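PDB 6AN0: histidinol dehydrogenase from Elizabethkingia anophelis NUHP1, which probably catalyses the last step of histidine biosynthesis, the two successive NAD-dependent oxidations of L-histidinol to L-histidine, as a zinc-dependent enzyme. Local coordinates for residues Q91-N96 against D364-T369; S137-S142 against N172-Y177. All coordinates share one frame; numbering follows the deposited sequence. Where two conformers were deposited one is given.

Contact 1: residues Q91-N96 against D364-T369; sequences QMAASN and DYASGT. With ZN (zinc ion), chain B.
Asn96 holds CG beside its backbone N and anti to the carbonyl carbon (chi1 -72°), which turns the amide of this helix 84-102 residue toward the carbonyl of Ala366. Met92, one turn earlier, has CG anti to its backbone N. Its chain then bends at chi2 and chi3, so SD and CE both come to the methyl of Ala366. Asn96 ND2 donates to Ala366 O at 2.9 Å. The donor lies nearly along the C=O axis (161°), and the acceptor sits close to the Asn96 amide plane. Next to this bond lie Met92 and Ala93. Met92 SD makes an apolar contact with Ala366 CB at 3.9 Å. Ala93 CB rests 3.3 Å from Tyr365 O, and the small alanines let the backbones close in, with Ala93 CA 4.3 Å from Ala366 CA. Asn96 O lies 3.5 Å from Gly368 CA, where a CB would clash with that oxygen. At phi 124° a CB would also be jammed against the carbonyl O of Ser367. Helix 360-365 ends here, and Ala366 is the first residue to leave helical angles. On its last turn Asp364 binds zinc through OD2 at 2.2 Å, with two waters, His266 and His423 of the second subunit. Tyr365 OH hydrogen-bonds to Glu418 of that subunit, and Ser367 OG to its Gln397. One buried hydrogen bond from the Asn96 side-chain amide thus occupies the Ala366 carbonyl, just past a ligand of a metal site shared between subunits. Asp364 probably also binds substrate.

Contact 2: residues S137-S142 against N172-Y177; sequences SAPLFS and NPAILY
This is van der Waals packing of a loop on the first turn of a helix, part apolar and part proline on a side-chain amide. The loop follows strand 117-132 and leads into helix 142-154; the helix is 173-181. Pro139, which is poorly ordered, lies obliquely across the side-chain amide of Asn172, with Pro139 CG 3.3 Å from Asn172 OD1. The same OD1 accepts from Ala174 N at 3.0 Å, in the carbonyl plane and on a lone pair. Asn172 is therefore the N-cap, and its CG stands anti to the backbone N (chi1 -169°). Further along, Pro139 CB meets Ile175 CG1 at 4.0 Å. Phe141 takes the crowded chi1 position (59°), with CG between its backbone N and carbonyl carbon. Its ring passes the methyl of Ala174 obliquely, Phe141 CD2 to Ala174 CB 3.6 Å. Leu140, between the two, centres an inverse gamma turn, and its CB points away from the helix. Ile90 of helix 84-102 also packs on the Phe141 side chain, while Ala417 of the second subunit packs on Pro139. No hydrogen bond crosses between the segments. The polar work of Asn172 OD1 is directed at capping its own helix, while its amide serves as a surface for proline.

Overall arrangement
Both contacts are largely buried, and their centres lie about 16 Å apart. Contact 2 reaches nearer the surface, where Ser137 is exposed. Contact 1 lies beside the zinc site. Helix 84-102 serves both: it supplies one side of contact 1, and its Ile90 and Gln91 touch Phe141 and Tyr177 of contact 2. The contacts also meet directly, with Tyr365 CD1 4.0 Å from Ser142 CB. Glu418 of the second subunit hydrogen-bonds to both, to contact 1 through OE1 and to Ser142 OG of contact 2 through OE2. Contact 1 carries a side-chain-to-backbone hydrogen bond across its segments. In contact 2 the side-chain bond stays within one segment, as a helix cap.

Contact 1: residues Q91-N96 against D364-T369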
loop_
_atom_site.group_PDB
_atom_site.type_symbol
_atom_site.label_atom_id
_atom_site.label_comp_id
_atom_site.label_asym_id
_atom_site.label_seq_id
_atom_site.Cartn_x
_atom_site.Cartn_y
_atom_site.Cartn_z
ATOM N N GLN A 91 20.617 -16.428 -14.002
ATOM C CA GLN A 91 21.304 -16.405 -12.715
ATOM C C GLN A 91 21.981 -15.060 -12.469
ATOM O O GLN A 91 22.000 -14.566 -11.335
ATOM C CB GLN A 91 22.309 -17.557 -12.649
ATOM C CG GLN A 91 21.607 -18.904 -12.726
ATOM C CD GLN A 91 22.495 -20.073 -12.377
ATOM O OE1 GLN A 91 22.036 -21.055 -11.790
ATOM N NE2 GLN A 91 23.769 -19.987 -12.743
ATOM N N MET A 92 22.550 -14.461 -13.515
ATOM C CA MET A 92 23.127 -13.124 -13.403
ATOM C C MET A 92 22.071 -12.111 -12.979
ATOM O O MET A 92 22.299 -11.289 -12.083
ATOM C CB MET A 92 23.755 -12.723 -14.740
ATOM C CG MET A 92 24.394 -11.347 -14.774
ATOM S SD MET A 92 23.237 -10.037 -15.234
ATOM C CE MET A 92 22.917 -10.440 -16.957
ATOM N N ALA A 93 20.907 -12.149 -13.629
ATOM C CA ALA A 93 19.819 -11.248 -13.256
ATOM C C ALA A 93 19.356 -11.499 -11.823
ATOM O O ALA A 93 19.169 -10.558 -11.045
ATOM C CB ALA A 93 18.658 -11.406 -14.237
ATOM N N ALA A 94 19.159 -12.770 -11.455
ATOM C CA ALA A 94 18.666 -13.084 -10.115
ATOM C C ALA A 94 19.620 -12.573 -9.040
ATOM O O ALA A 94 19.187 -12.070 -7.994
ATOM C CB ALA A 94 18.467 -14.594 -9.968
ATOM N N SER A 95 20.923 -12.696 -9.280
ATOM C CA SER A 95 21.890 -12.232 -8.293
ATOM C C SER A 95 21.782 -10.727 -8.078
ATOM O O SER A 95 21.824 -10.254 -6.935
ATOM C CB SER A 95 23.303 -12.624 -8.720
ATOM O OG SER A 95 23.543 -13.997 -8.462
ATOM N N ASN A 96 21.631 -9.960 -9.160
ATOM C CA ASN A 96 21.544 -8.508 -9.040
ATOM C C ASN A 96 20.250 -8.078 -8.374
ATOM O O ASN A 96 20.252 -7.177 -7.527
ATOM C CB ASN A 96 21.664 -7.862 -10.419
ATOM C CG ASN A 96 23.064 -7.941 -10.969
ATOM O OD1 ASN A 96 24.009 -8.131 -10.216
ATOM N ND2 ASN A 96 23.207 -7.799 -12.285
ATOM N N ASP A 364 14.525 -3.578 -16.901
ATOM C CA ASP A 364 13.547 -4.632 -17.156
ATOM C C ASP A 364 14.080 -6.000 -16.756
ATOM O O ASP A 364 13.318 -6.854 -16.291
ATOM C CB ASP A 364 13.158 -4.661 -18.637
ATOM C CG ASP A 364 12.247 -3.520 -19.030
ATOM O OD1 ASP A 364 11.708 -2.830 -18.130
ATOM O OD2 ASP A 364 12.092 -3.311 -20.254
ATOM N N TYR A 365 15.380 -6.236 -16.951
ATOM C CA TYR A 365 15.921 -7.586 -16.859
ATOM C C TYR A 365 16.924 -7.784 -15.735
ATOM O O TYR A 365 16.811 -8.767 -14.991
ATOM C CB TYR A 365 16.580 -7.990 -18.186
ATOM C CG TYR A 365 15.591 -8.288 -19.281
ATOM C CD1 TYR A 365 14.823 -9.447 -19.249
ATOM C CD2 TYR A 365 15.426 -7.415 -20.348
ATOM C CE1 TYR A 365 13.917 -9.727 -20.254
ATOM C CE2 TYR A 365 14.526 -7.685 -21.355
ATOM C CZ TYR A 365 13.767 -8.835 -21.300
ATOM O OH TYR A 365 12.866 -9.096 -22.306
ATOM N N ALA A 366 17.921 -6.906 -15.591
ATOM C CA ALA A 366 19.133 -7.352 -14.904
ATOM C C ALA A 366 19.817 -6.369 -13.960
ATOM O O ALA A 366 20.693 -6.813 -13.212
ATOM C CB ALA A 366 20.171 -7.805 -15.942
ATOM N N SER A 367 19.493 -5.070 -13.971
ATOM C CA SER A 367 20.250 -4.130 -13.136
ATOM C C SER A 367 20.049 -4.401 -11.650
ATOM O O SER A 367 20.970 -4.194 -10.846
ATOM C CB SER A 367 19.863 -2.690 -13.467
ATOM O OG SER A 367 18.570 -2.378 -12.969
ATOM N N GLY A 368 18.870 -4.887 -11.270
ATOM C CA GLY A 368 18.545 -5.184 -9.894
ATOM C C GLY A 368 17.314 -4.471 -9.380
ATOM O O GLY A 368 16.727 -4.912 -8.380
ATOM N N THR A 369 16.907 -3.373 -10.021
ATOM C CA THR A 369 15.680 -2.693 -9.640
ATOM C C THR A 369 14.484 -3.543 -10.056
ATOM O O THR A 369 14.610 -4.502 -10.822
ATOM C CB THR A 369 15.597 -1.318 -10.302
ATOM O OG1 THR A 369 15.644 -1.476 -11.731
ATOM C CG2 THR A 369 16.771 -0.442 -9.865
HETATM ZN ZN ZN B . 10.147 -3.778 -21.114
HETATM O O HOH W 1 9.230 -2.868 -19.299
HETATM O O HOH W 2 10.022 -1.842 -21.739
#

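Contact 2: residues S137-S142 against N172-Y177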
loop_
_atom_site.group_PDB
_atom_site.type_symbol
_atom_site.label_atom_id
_atom_site.label_comp_id
_atom_site.label_asym_id
_atom_site.label_seq_id
_atom_site.Cartn_x
_atom_site.Cartn_y
_atom_site.Cartn_z
ATOM N N SER A 137 2.900 -17.370 -26.037
ATOM C CA SER A 137 4.096 -17.975 -26.616
ATOM C C SER A 137 5.383 -17.293 -26.158
ATOM O O SER A 137 6.441 -17.932 -26.173
ATOM C CB SER A 137 4.006 -17.983 -28.149
ATOM O OG SER A 137 3.914 -16.677 -28.691
ATOM N N ALA A 138 5.324 -16.020 -25.745
ATOM C CA ALA A 138 6.511 -15.298 -25.300
ATOM C C ALA A 138 6.516 -15.222 -23.781
ATOM O O ALA A 138 5.779 -14.410 -23.202
ATOM C CB ALA A 138 6.557 -13.894 -25.910
ATOM N N PRO A 139 7.333 -16.016 -23.088
ATOM C CA PRO A 139 7.260 -16.071 -21.622
ATOM C C PRO A 139 7.925 -14.854 -20.997
ATOM O O PRO A 139 9.128 -14.643 -21.164
ATOM C CB PRO A 139 8.020 -17.360 -21.284
ATOM C CG PRO A 139 9.054 -17.456 -22.382
ATOM C CD PRO A 139 8.421 -16.857 -23.623
ATOM N N LEU A 140 7.147 -14.049 -20.272
ATOM C CA LEU A 140 7.741 -12.967 -19.488
ATOM C C LEU A 140 8.184 -13.516 -18.129
ATOM O O LEU A 140 7.681 -13.154 -17.068
ATOM C CB LEU A 140 6.785 -11.788 -19.347
ATOM C CG LEU A 140 6.510 -10.927 -20.595
ATOM C CD1 LEU A 140 6.209 -9.480 -20.213
ATOM C CD2 LEU A 140 7.638 -10.985 -21.628
ATOM N N PHE A 141 9.157 -14.430 -18.193
ATOM C CA PHE A 141 9.703 -15.071 -17.002
ATOM C C PHE A 141 10.496 -14.106 -16.123
ATOM O O PHE A 141 10.760 -14.424 -14.960
ATOM C CB PHE A 141 10.602 -16.246 -17.409
ATOM C CG PHE A 141 11.752 -15.841 -18.289
ATOM C CD1 PHE A 141 12.944 -15.397 -17.739
ATOM C CD2 PHE A 141 11.621 -15.865 -19.666
ATOM C CE1 PHE A 141 13.978 -14.993 -18.544
ATOM C CE2 PHE A 141 12.660 -15.476 -20.479
ATOM C CZ PHE A 141 13.840 -15.040 -19.916
ATOM N N SER A 142 10.920 -12.958 -16.657
ATOM C CA SER A 142 11.626 -11.992 -15.812
ATOM C C SER A 142 10.743 -11.520 -14.657
ATOM O O SER A 142 11.245 -11.207 -13.569
ATOM C CB SER A 142 12.102 -10.804 -16.658
ATOM O OG SER A 142 11.011 -10.188 -17.342
ATOM N N ASN A 172 5.329 -22.709 -20.352
ATOM C CA ASN A 172 6.602 -22.438 -21.009
ATOM C C ASN A 172 7.763 -22.841 -20.097
ATOM O O ASN A 172 7.740 -22.535 -18.900
ATOM C CB ASN A 172 6.719 -20.956 -21.364
ATOM C CG ASN A 172 7.899 -20.680 -22.279
ATOM O OD1 ASN A 172 9.049 -20.679 -21.844
ATOM N ND2 ASN A 172 7.619 -20.461 -23.553
ATOM N N PRO A 173 8.789 -23.515 -20.628
ATOM C CA PRO A 173 9.869 -24.024 -19.759
ATOM C C PRO A 173 10.634 -22.947 -19.018
ATOM O O PRO A 173 11.109 -23.206 -17.904
ATOM C CB PRO A 173 10.786 -24.782 -20.736
ATOM C CG PRO A 173 10.337 -24.377 -22.114
ATOM C CD PRO A 173 8.874 -24.069 -21.989
ATOM N N ALA A 174 10.793 -21.755 -19.602
ATOM C CA ALA A 174 11.517 -20.689 -18.900
ATOM C C ALA A 174 10.785 -20.222 -17.651
ATOM O O ALA A 174 11.426 -19.831 -16.662
ATOM C CB ALA A 174 11.767 -19.504 -19.833
ATOM N N ILE A 175 9.452 -20.225 -17.665
ATOM C CA ILE A 175 8.714 -19.865 -16.459
ATOM C C ILE A 175 8.976 -20.880 -15.354
ATOM O O ILE A 175 9.256 -20.512 -14.204
ATOM C CB ILE A 175 7.206 -19.751 -16.754
ATOM C CG1 ILE A 175 6.921 -18.543 -17.640
ATOM C CG2 ILE A 175 6.399 -19.679 -15.439
ATOM C CD1 ILE A 175 5.446 -18.437 -18.056
ATOM N N LEU A 176 8.853 -22.172 -15.679
ATOM C CA LEU A 176 9.016 -23.206 -14.660
ATOM C C LEU A 176 10.450 -23.246 -14.151
ATOM O O LEU A 176 10.683 -23.364 -12.940
ATOM C CB LEU A 176 8.602 -24.575 -15.219
ATOM C CG LEU A 176 7.137 -24.691 -15.661
ATOM C CD1 LEU A 176 6.861 -26.072 -16.234
ATOM C CD2 LEU A 176 6.202 -24.392 -14.494
ATOM N N TYR A 177 11.423 -23.162 -15.066
ATOM C CA TYR A 177 12.823 -23.115 -14.656
ATOM C C TYR A 177 13.068 -21.971 -13.679
ATOM O O TYR A 177 13.669 -22.163 -12.613
ATOM C CB TYR A 177 13.747 -22.974 -15.874
ATOM C CG TYR A 177 15.156 -22.634 -15.434
ATOM C CD1 TYR A 177 15.611 -21.309 -15.387
ATOM C CD2 TYR A 177 16.005 -23.630 -14.974
ATOM C CE1 TYR A 177 16.897 -21.002 -14.927
ATOM C CE2 TYR A 177 17.281 -23.332 -14.516
ATOM C CZ TYR A 177 17.718 -22.027 -14.493
ATOM O OH TYR A 177 18.986 -21.766 -14.037
#